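Long-range contacts in hypothetical protein PA2201 (Pseudomonas aeruginosa, PDB 2FEF), which is of unknown function but probably acts as an immunity protein that neutralises a PoNe-type DNase toxin: residues F52-Y58 with N72-W76; R179-Y183 with F210-A214. All coordinates share one frame; numbering follows the deposited sequence.

Contact 1. Residues F52-Y58 with N72-W76; sequences FSRSHGY and NAWAW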
# COMPACT_ATOMS: atom_id res chain seq x y z
N PHE B 52 7.56 0.72 3.65
CA PHE B 52 8.06 1.61 4.71
C PHE B 52 9.60 1.61 4.78
O PHE B 52 10.24 2.67 4.84
CB PHE B 52 7.50 1.19 6.08
CG PHE B 52 8.07 1.99 7.24
CD1 PHE B 52 7.83 3.37 7.33
CD2 PHE B 52 8.83 1.37 8.22
CE1 PHE B 52 8.35 4.11 8.40
CE2 PHE B 52 9.33 2.09 9.30
CZ PHE B 52 9.11 3.46 9.39
N SER B 53 10.19 0.43 4.72
CA SER B 53 11.67 0.29 4.76
C SER B 53 12.38 0.97 3.58
O SER B 53 13.59 1.32 3.65
CB SER B 53 12.04 -1.22 4.88
OG SER B 53 12.09 -1.84 3.58
N ARG B 54 11.66 1.14 2.47
CA ARG B 54 12.25 1.78 1.30
C ARG B 54 11.91 3.26 1.22
O ARG B 54 12.44 3.96 0.35
CB ARG B 54 11.82 1.07 0.01
CG ARG B 54 12.20 -0.43 -0.05
CD ARG B 54 13.75 -0.60 0.01
NE ARG B 54 14.39 0.04 -1.15
CZ ARG B 54 15.70 0.11 -1.34
NH1 ARG B 54 16.53 -0.42 -0.45
NH2 ARG B 54 16.21 0.71 -2.42
N SER B 55 11.04 3.74 2.12
CA SER B 55 10.64 5.17 2.15
C SER B 55 11.77 6.10 2.60
O SER B 55 12.64 5.71 3.34
CB SER B 55 9.37 5.36 3.02
OG SER B 55 9.66 5.14 4.40
N HIS B 56 11.76 7.35 2.12
CA HIS B 56 12.73 8.34 2.55
C HIS B 56 12.66 8.56 4.06
O HIS B 56 13.69 8.66 4.70
CB HIS B 56 12.51 9.67 1.84
CG HIS B 56 13.58 10.67 2.12
ND1 HIS B 56 13.46 11.62 3.11
CD2 HIS B 56 14.81 10.83 1.60
CE1 HIS B 56 14.56 12.35 3.16
NE2 HIS B 56 15.40 11.89 2.25
N GLY B 57 11.46 8.57 4.62
CA GLY B 57 11.31 8.84 6.07
C GLY B 57 11.87 7.74 6.96
O GLY B 57 12.29 8.00 8.07
N TYR B 58 11.90 6.51 6.47
CA TYR B 58 12.63 5.46 7.19
C TYR B 58 14.17 5.58 6.98
O TYR B 58 14.95 5.48 7.91
CB TYR B 58 12.16 4.08 6.74
CG TYR B 58 12.92 2.96 7.40
CD1 TYR B 58 12.66 2.61 8.72
CD2 TYR B 58 13.93 2.28 6.72
CE1 TYR B 58 13.37 1.57 9.35
CE2 TYR B 58 14.65 1.24 7.33
CZ TYR B 58 14.35 0.90 8.64
OH TYR B 58 15.07 -0.10 9.23
N ASN B 72 6.63 12.52 9.74
CA ASN B 72 7.42 11.28 9.64
C ASN B 72 7.29 10.35 10.86
O ASN B 72 7.27 9.13 10.71
CB ASN B 72 8.89 11.62 9.46
CG ASN B 72 9.69 10.41 9.05
OD1 ASN B 72 9.17 9.52 8.39
ND2 ASN B 72 10.95 10.36 9.43
N ALA B 73 7.24 10.93 12.06
CA ALA B 73 7.05 10.11 13.28
C ALA B 73 5.74 9.31 13.17
O ALA B 73 5.70 8.13 13.51
CB ALA B 73 7.09 10.99 14.56
N TRP B 74 4.67 9.94 12.71
CA TRP B 74 3.40 9.23 12.57
C TRP B 74 3.50 8.04 11.61
O TRP B 74 2.87 7.01 11.83
CB TRP B 74 2.26 10.19 12.19
CG TRP B 74 1.97 11.24 13.28
CD1 TRP B 74 2.04 11.06 14.65
CD2 TRP B 74 1.53 12.59 13.08
NE1 TRP B 74 1.69 12.23 15.30
CE2 TRP B 74 1.39 13.18 14.36
CE3 TRP B 74 1.27 13.36 11.96
CZ2 TRP B 74 0.97 14.51 14.54
CZ3 TRP B 74 0.85 14.71 12.12
CH2 TRP B 74 0.72 15.26 13.41
N ALA B 75 4.31 8.18 10.55
CA ALA B 75 4.53 7.07 9.59
C ALA B 75 5.24 5.89 10.30
O ALA B 75 4.87 4.72 10.14
CB ALA B 75 5.34 7.58 8.38
N TRP B 76 6.21 6.21 11.13
CA TRP B 76 6.87 5.19 11.92
C TRP B 76 5.92 4.53 12.89
O TRP B 76 6.01 3.35 13.11
CB TRP B 76 8.05 5.79 12.72
CG TRP B 76 9.33 5.99 11.92
CD1 TRP B 76 9.56 6.92 10.93
CD2 TRP B 76 10.55 5.26 12.09
NE1 TRP B 76 10.85 6.80 10.47
CE2 TRP B 76 11.48 5.78 11.15
CE3 TRP B 76 10.94 4.19 12.92
CZ2 TRP B 76 12.81 5.30 11.05
CZ3 TRP B 76 12.26 3.71 12.82
CH2 TRP B 76 13.17 4.26 11.87

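Contact 2. Residues R179-Y183 with F210-A214; sequences RLLDY and FFEEA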
# COMPACT_ATOMS: atom_id res chain seq x y z
N ARG B 179 -3.29 -1.30 36.34
CA ARG B 179 -2.97 -2.41 37.23
C ARG B 179 -2.38 -3.61 36.47
O ARG B 179 -1.31 -4.12 36.82
CB ARG B 179 -4.18 -2.85 38.05
CG ARG B 179 -3.86 -4.02 39.03
CD ARG B 179 -5.00 -4.25 40.00
NE ARG B 179 -5.02 -3.27 41.07
CZ ARG B 179 -5.94 -3.23 42.04
NH1 ARG B 179 -6.92 -4.12 42.04
NH2 ARG B 179 -5.87 -2.30 42.99
N LEU B 180 -3.08 -4.03 35.42
CA LEU B 180 -2.62 -5.17 34.62
C LEU B 180 -1.24 -4.93 33.99
O LEU B 180 -0.35 -5.78 34.10
CB LEU B 180 -3.64 -5.58 33.54
CG LEU B 180 -3.15 -6.65 32.55
CD1 LEU B 180 -2.86 -8.00 33.24
CD2 LEU B 180 -4.11 -6.83 31.39
N LEU B 181 -1.05 -3.78 33.36
CA LEU B 181 0.25 -3.49 32.74
C LEU B 181 1.35 -3.46 33.80
O LEU B 181 2.48 -3.94 33.55
CB LEU B 181 0.24 -2.17 31.93
CG LEU B 181 -0.66 -2.13 30.68
CD1 LEU B 181 -0.64 -0.72 30.00
CD2 LEU B 181 -0.36 -3.30 29.69
N ASP B 182 1.05 -2.92 34.99
CA ASP B 182 2.00 -2.96 36.11
C ASP B 182 2.35 -4.39 36.56
O ASP B 182 3.53 -4.69 36.78
CB ASP B 182 1.52 -2.13 37.30
CG ASP B 182 1.66 -0.62 37.07
OD1 ASP B 182 2.26 -0.20 36.06
OD2 ASP B 182 1.17 0.16 37.93
N TYR B 183 1.35 -5.27 36.69
CA TYR B 183 1.62 -6.70 36.95
C TYR B 183 2.47 -7.35 35.87
O TYR B 183 3.40 -8.09 36.19
CB TYR B 183 0.33 -7.49 37.16
CG TYR B 183 -0.13 -7.45 38.60
CD1 TYR B 183 -0.70 -6.31 39.14
CD2 TYR B 183 0.00 -8.58 39.42
CE1 TYR B 183 -1.12 -6.27 40.47
CE2 TYR B 183 -0.42 -8.55 40.75
CZ TYR B 183 -0.98 -7.39 41.26
OH TYR B 183 -1.39 -7.32 42.57
N PHE B 210 -8.47 -11.89 41.14
CA PHE B 210 -7.14 -12.48 41.06
C PHE B 210 -6.06 -11.56 41.67
O PHE B 210 -5.17 -12.01 42.40
CB PHE B 210 -6.80 -12.83 39.60
CG PHE B 210 -5.36 -13.17 39.38
CD1 PHE B 210 -4.88 -14.44 39.63
CD2 PHE B 210 -4.46 -12.20 38.92
CE1 PHE B 210 -3.55 -14.75 39.43
CE2 PHE B 210 -3.12 -12.51 38.73
CZ PHE B 210 -2.67 -13.79 38.98
N PHE B 211 -6.15 -10.27 41.37
CA PHE B 211 -5.17 -9.32 41.86
C PHE B 211 -5.23 -9.10 43.37
O PHE B 211 -4.19 -8.97 44.04
CB PHE B 211 -5.33 -7.98 41.13
CG PHE B 211 -4.88 -8.01 39.69
CD1 PHE B 211 -5.60 -7.31 38.72
CD2 PHE B 211 -3.73 -8.69 39.31
CE1 PHE B 211 -5.18 -7.30 37.39
CE2 PHE B 211 -3.31 -8.71 37.98
CZ PHE B 211 -4.03 -8.01 37.02
N GLU B 212 -6.46 -9.06 43.90
CA GLU B 212 -6.71 -8.62 45.28
C GLU B 212 -6.88 -9.76 46.27
O GLU B 212 -6.43 -9.67 47.42
CB GLU B 212 -7.94 -7.70 45.32
CG GLU B 212 -7.78 -6.40 44.52
CD GLU B 212 -8.98 -5.48 44.63
OE1 GLU B 212 -10.00 -5.86 45.25
OE2 GLU B 212 -8.91 -4.35 44.08
N GLU B 213 -7.54 -10.83 45.83
CA GLU B 213 -7.90 -11.95 46.71
C GLU B 213 -7.12 -13.24 46.38
O GLU B 213 -7.19 -14.21 47.14
CB GLU B 213 -9.41 -12.24 46.64
CG GLU B 213 -10.32 -11.04 46.91
N ALA B 214 -6.38 -13.24 45.26
CA ALA B 214 -5.71 -14.44 44.72
C ALA B 214 -4.31 -14.71 45.28
O ALA B 214 -3.49 -13.80 45.42

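Contact 1. Residues F52-Y58 with N72-W76
The indole of Trp76 meets a different group on one face and at its edge. Over that face stands Phe52, whose CZ points at the CG-CD2 side of the five-membered ring, 3.6 Å from Trp76 CD2, in an edge-to-face pair with planes at 89°. The Phe52 ring in turn has Tyr58 CB over the centre of one face. Tyr58 completes the aromatic cluster more loosely: its ring is slid away from the indole six-membered ring, and Tyr58 CD1 lies 3.6 Å from Trp76 CZ2. At the indole edge, in the ring plane, sits the carbonyl oxygen of Gly57. Trp76 NE1 donates to Gly57 O at 3.0 Å, nearly straight at 164°, and Asn72 ND2 donates to the same oxygen, also at 3.0 Å. Both donors come from one face of the carbonyl, NE1 well above its plane. With CG anti to the backbone N (chi1 -167°), the Asn72 amide reaches back across Gly57, and Asn72 OD1 lies 3.2 Å from Gly57 CA, a close approach. These two bonds join the turn between helix 35-54 and helix 56-59 to helix 66-93, while Leu12 of helix 12-20 touches Phe52 and Tyr58, and helix 97-127 packs on Trp76.

Contact 2. Residues R179-Y183 with F210-A214
Arg179 and Phe211 mark the closest backbone approach, with CA atoms 8.6 Å apart, so the first turn of helix 179-189 and helix 208-213 meet through side chains. The Phe211 ring is inserted between the side chains of Arg179 and Tyr183. Arg179 lies over one face of the ring: its CG makes a CH-pi contact 4.1 Å from the Phe211 ring centroid, and Arg179 CD comes to 3.4 Å from Phe211 CD1. Phe211 CD2 and CE2 lie over the face of the Tyr183 ring, CD2 above its centre, in an oblique pair with planes at 36°. At the edge of the phenyl ring, Leu180 CD1 lies 4.0 Å from Phe211 CZ. The arginine chain is extended through chi2 and then bends at chi3 (-78°), which carries the guanidinium past the phenyl ring to Glu212. There Arg179 NH1 donates to Glu212 OE2 at 2.9 Å, in a nearly straight hydrogen bond (170°) that forms part of a salt bridge. The carboxylate oxygen lies in the guanidinium plane and is met on its anti side. Arg179 NE bonds to Ser195 O, which gives the guanidinium a second hold and should limit its swing. Leu180 also touches Tyr146 and Leu150 of helix 146-158 and Glu259 of helix 258-267. Ring packing and an ion pair thus join two helices of the PoNi C-terminal family region, in a strand-free helical chain.

In the fold
The two contacts illustrate how an all-helical chain can be tied locally at distant points. Contact 1 belongs to the N-terminal domain-like region and contact 2 to the PoNi C-terminal region; they lie on opposite sides of the chain's centre, with their own centres 38 Å apart and nearest atoms about 19 Å apart, and they follow one another along the chain. Their surroundings differ: residues of segments 52-58 and 72-76 also meet two further subunits, His56 stacking on Trp74 of the second subunit and Trp74 on His56 of the third, whereas no other chain of the assembly touches contact 2. Each has a tyrosine, Tyr58 or Tyr183, whose side chain is about 4 Å from a bound 1,2-ethanediol, probably from the crystallisation liquor.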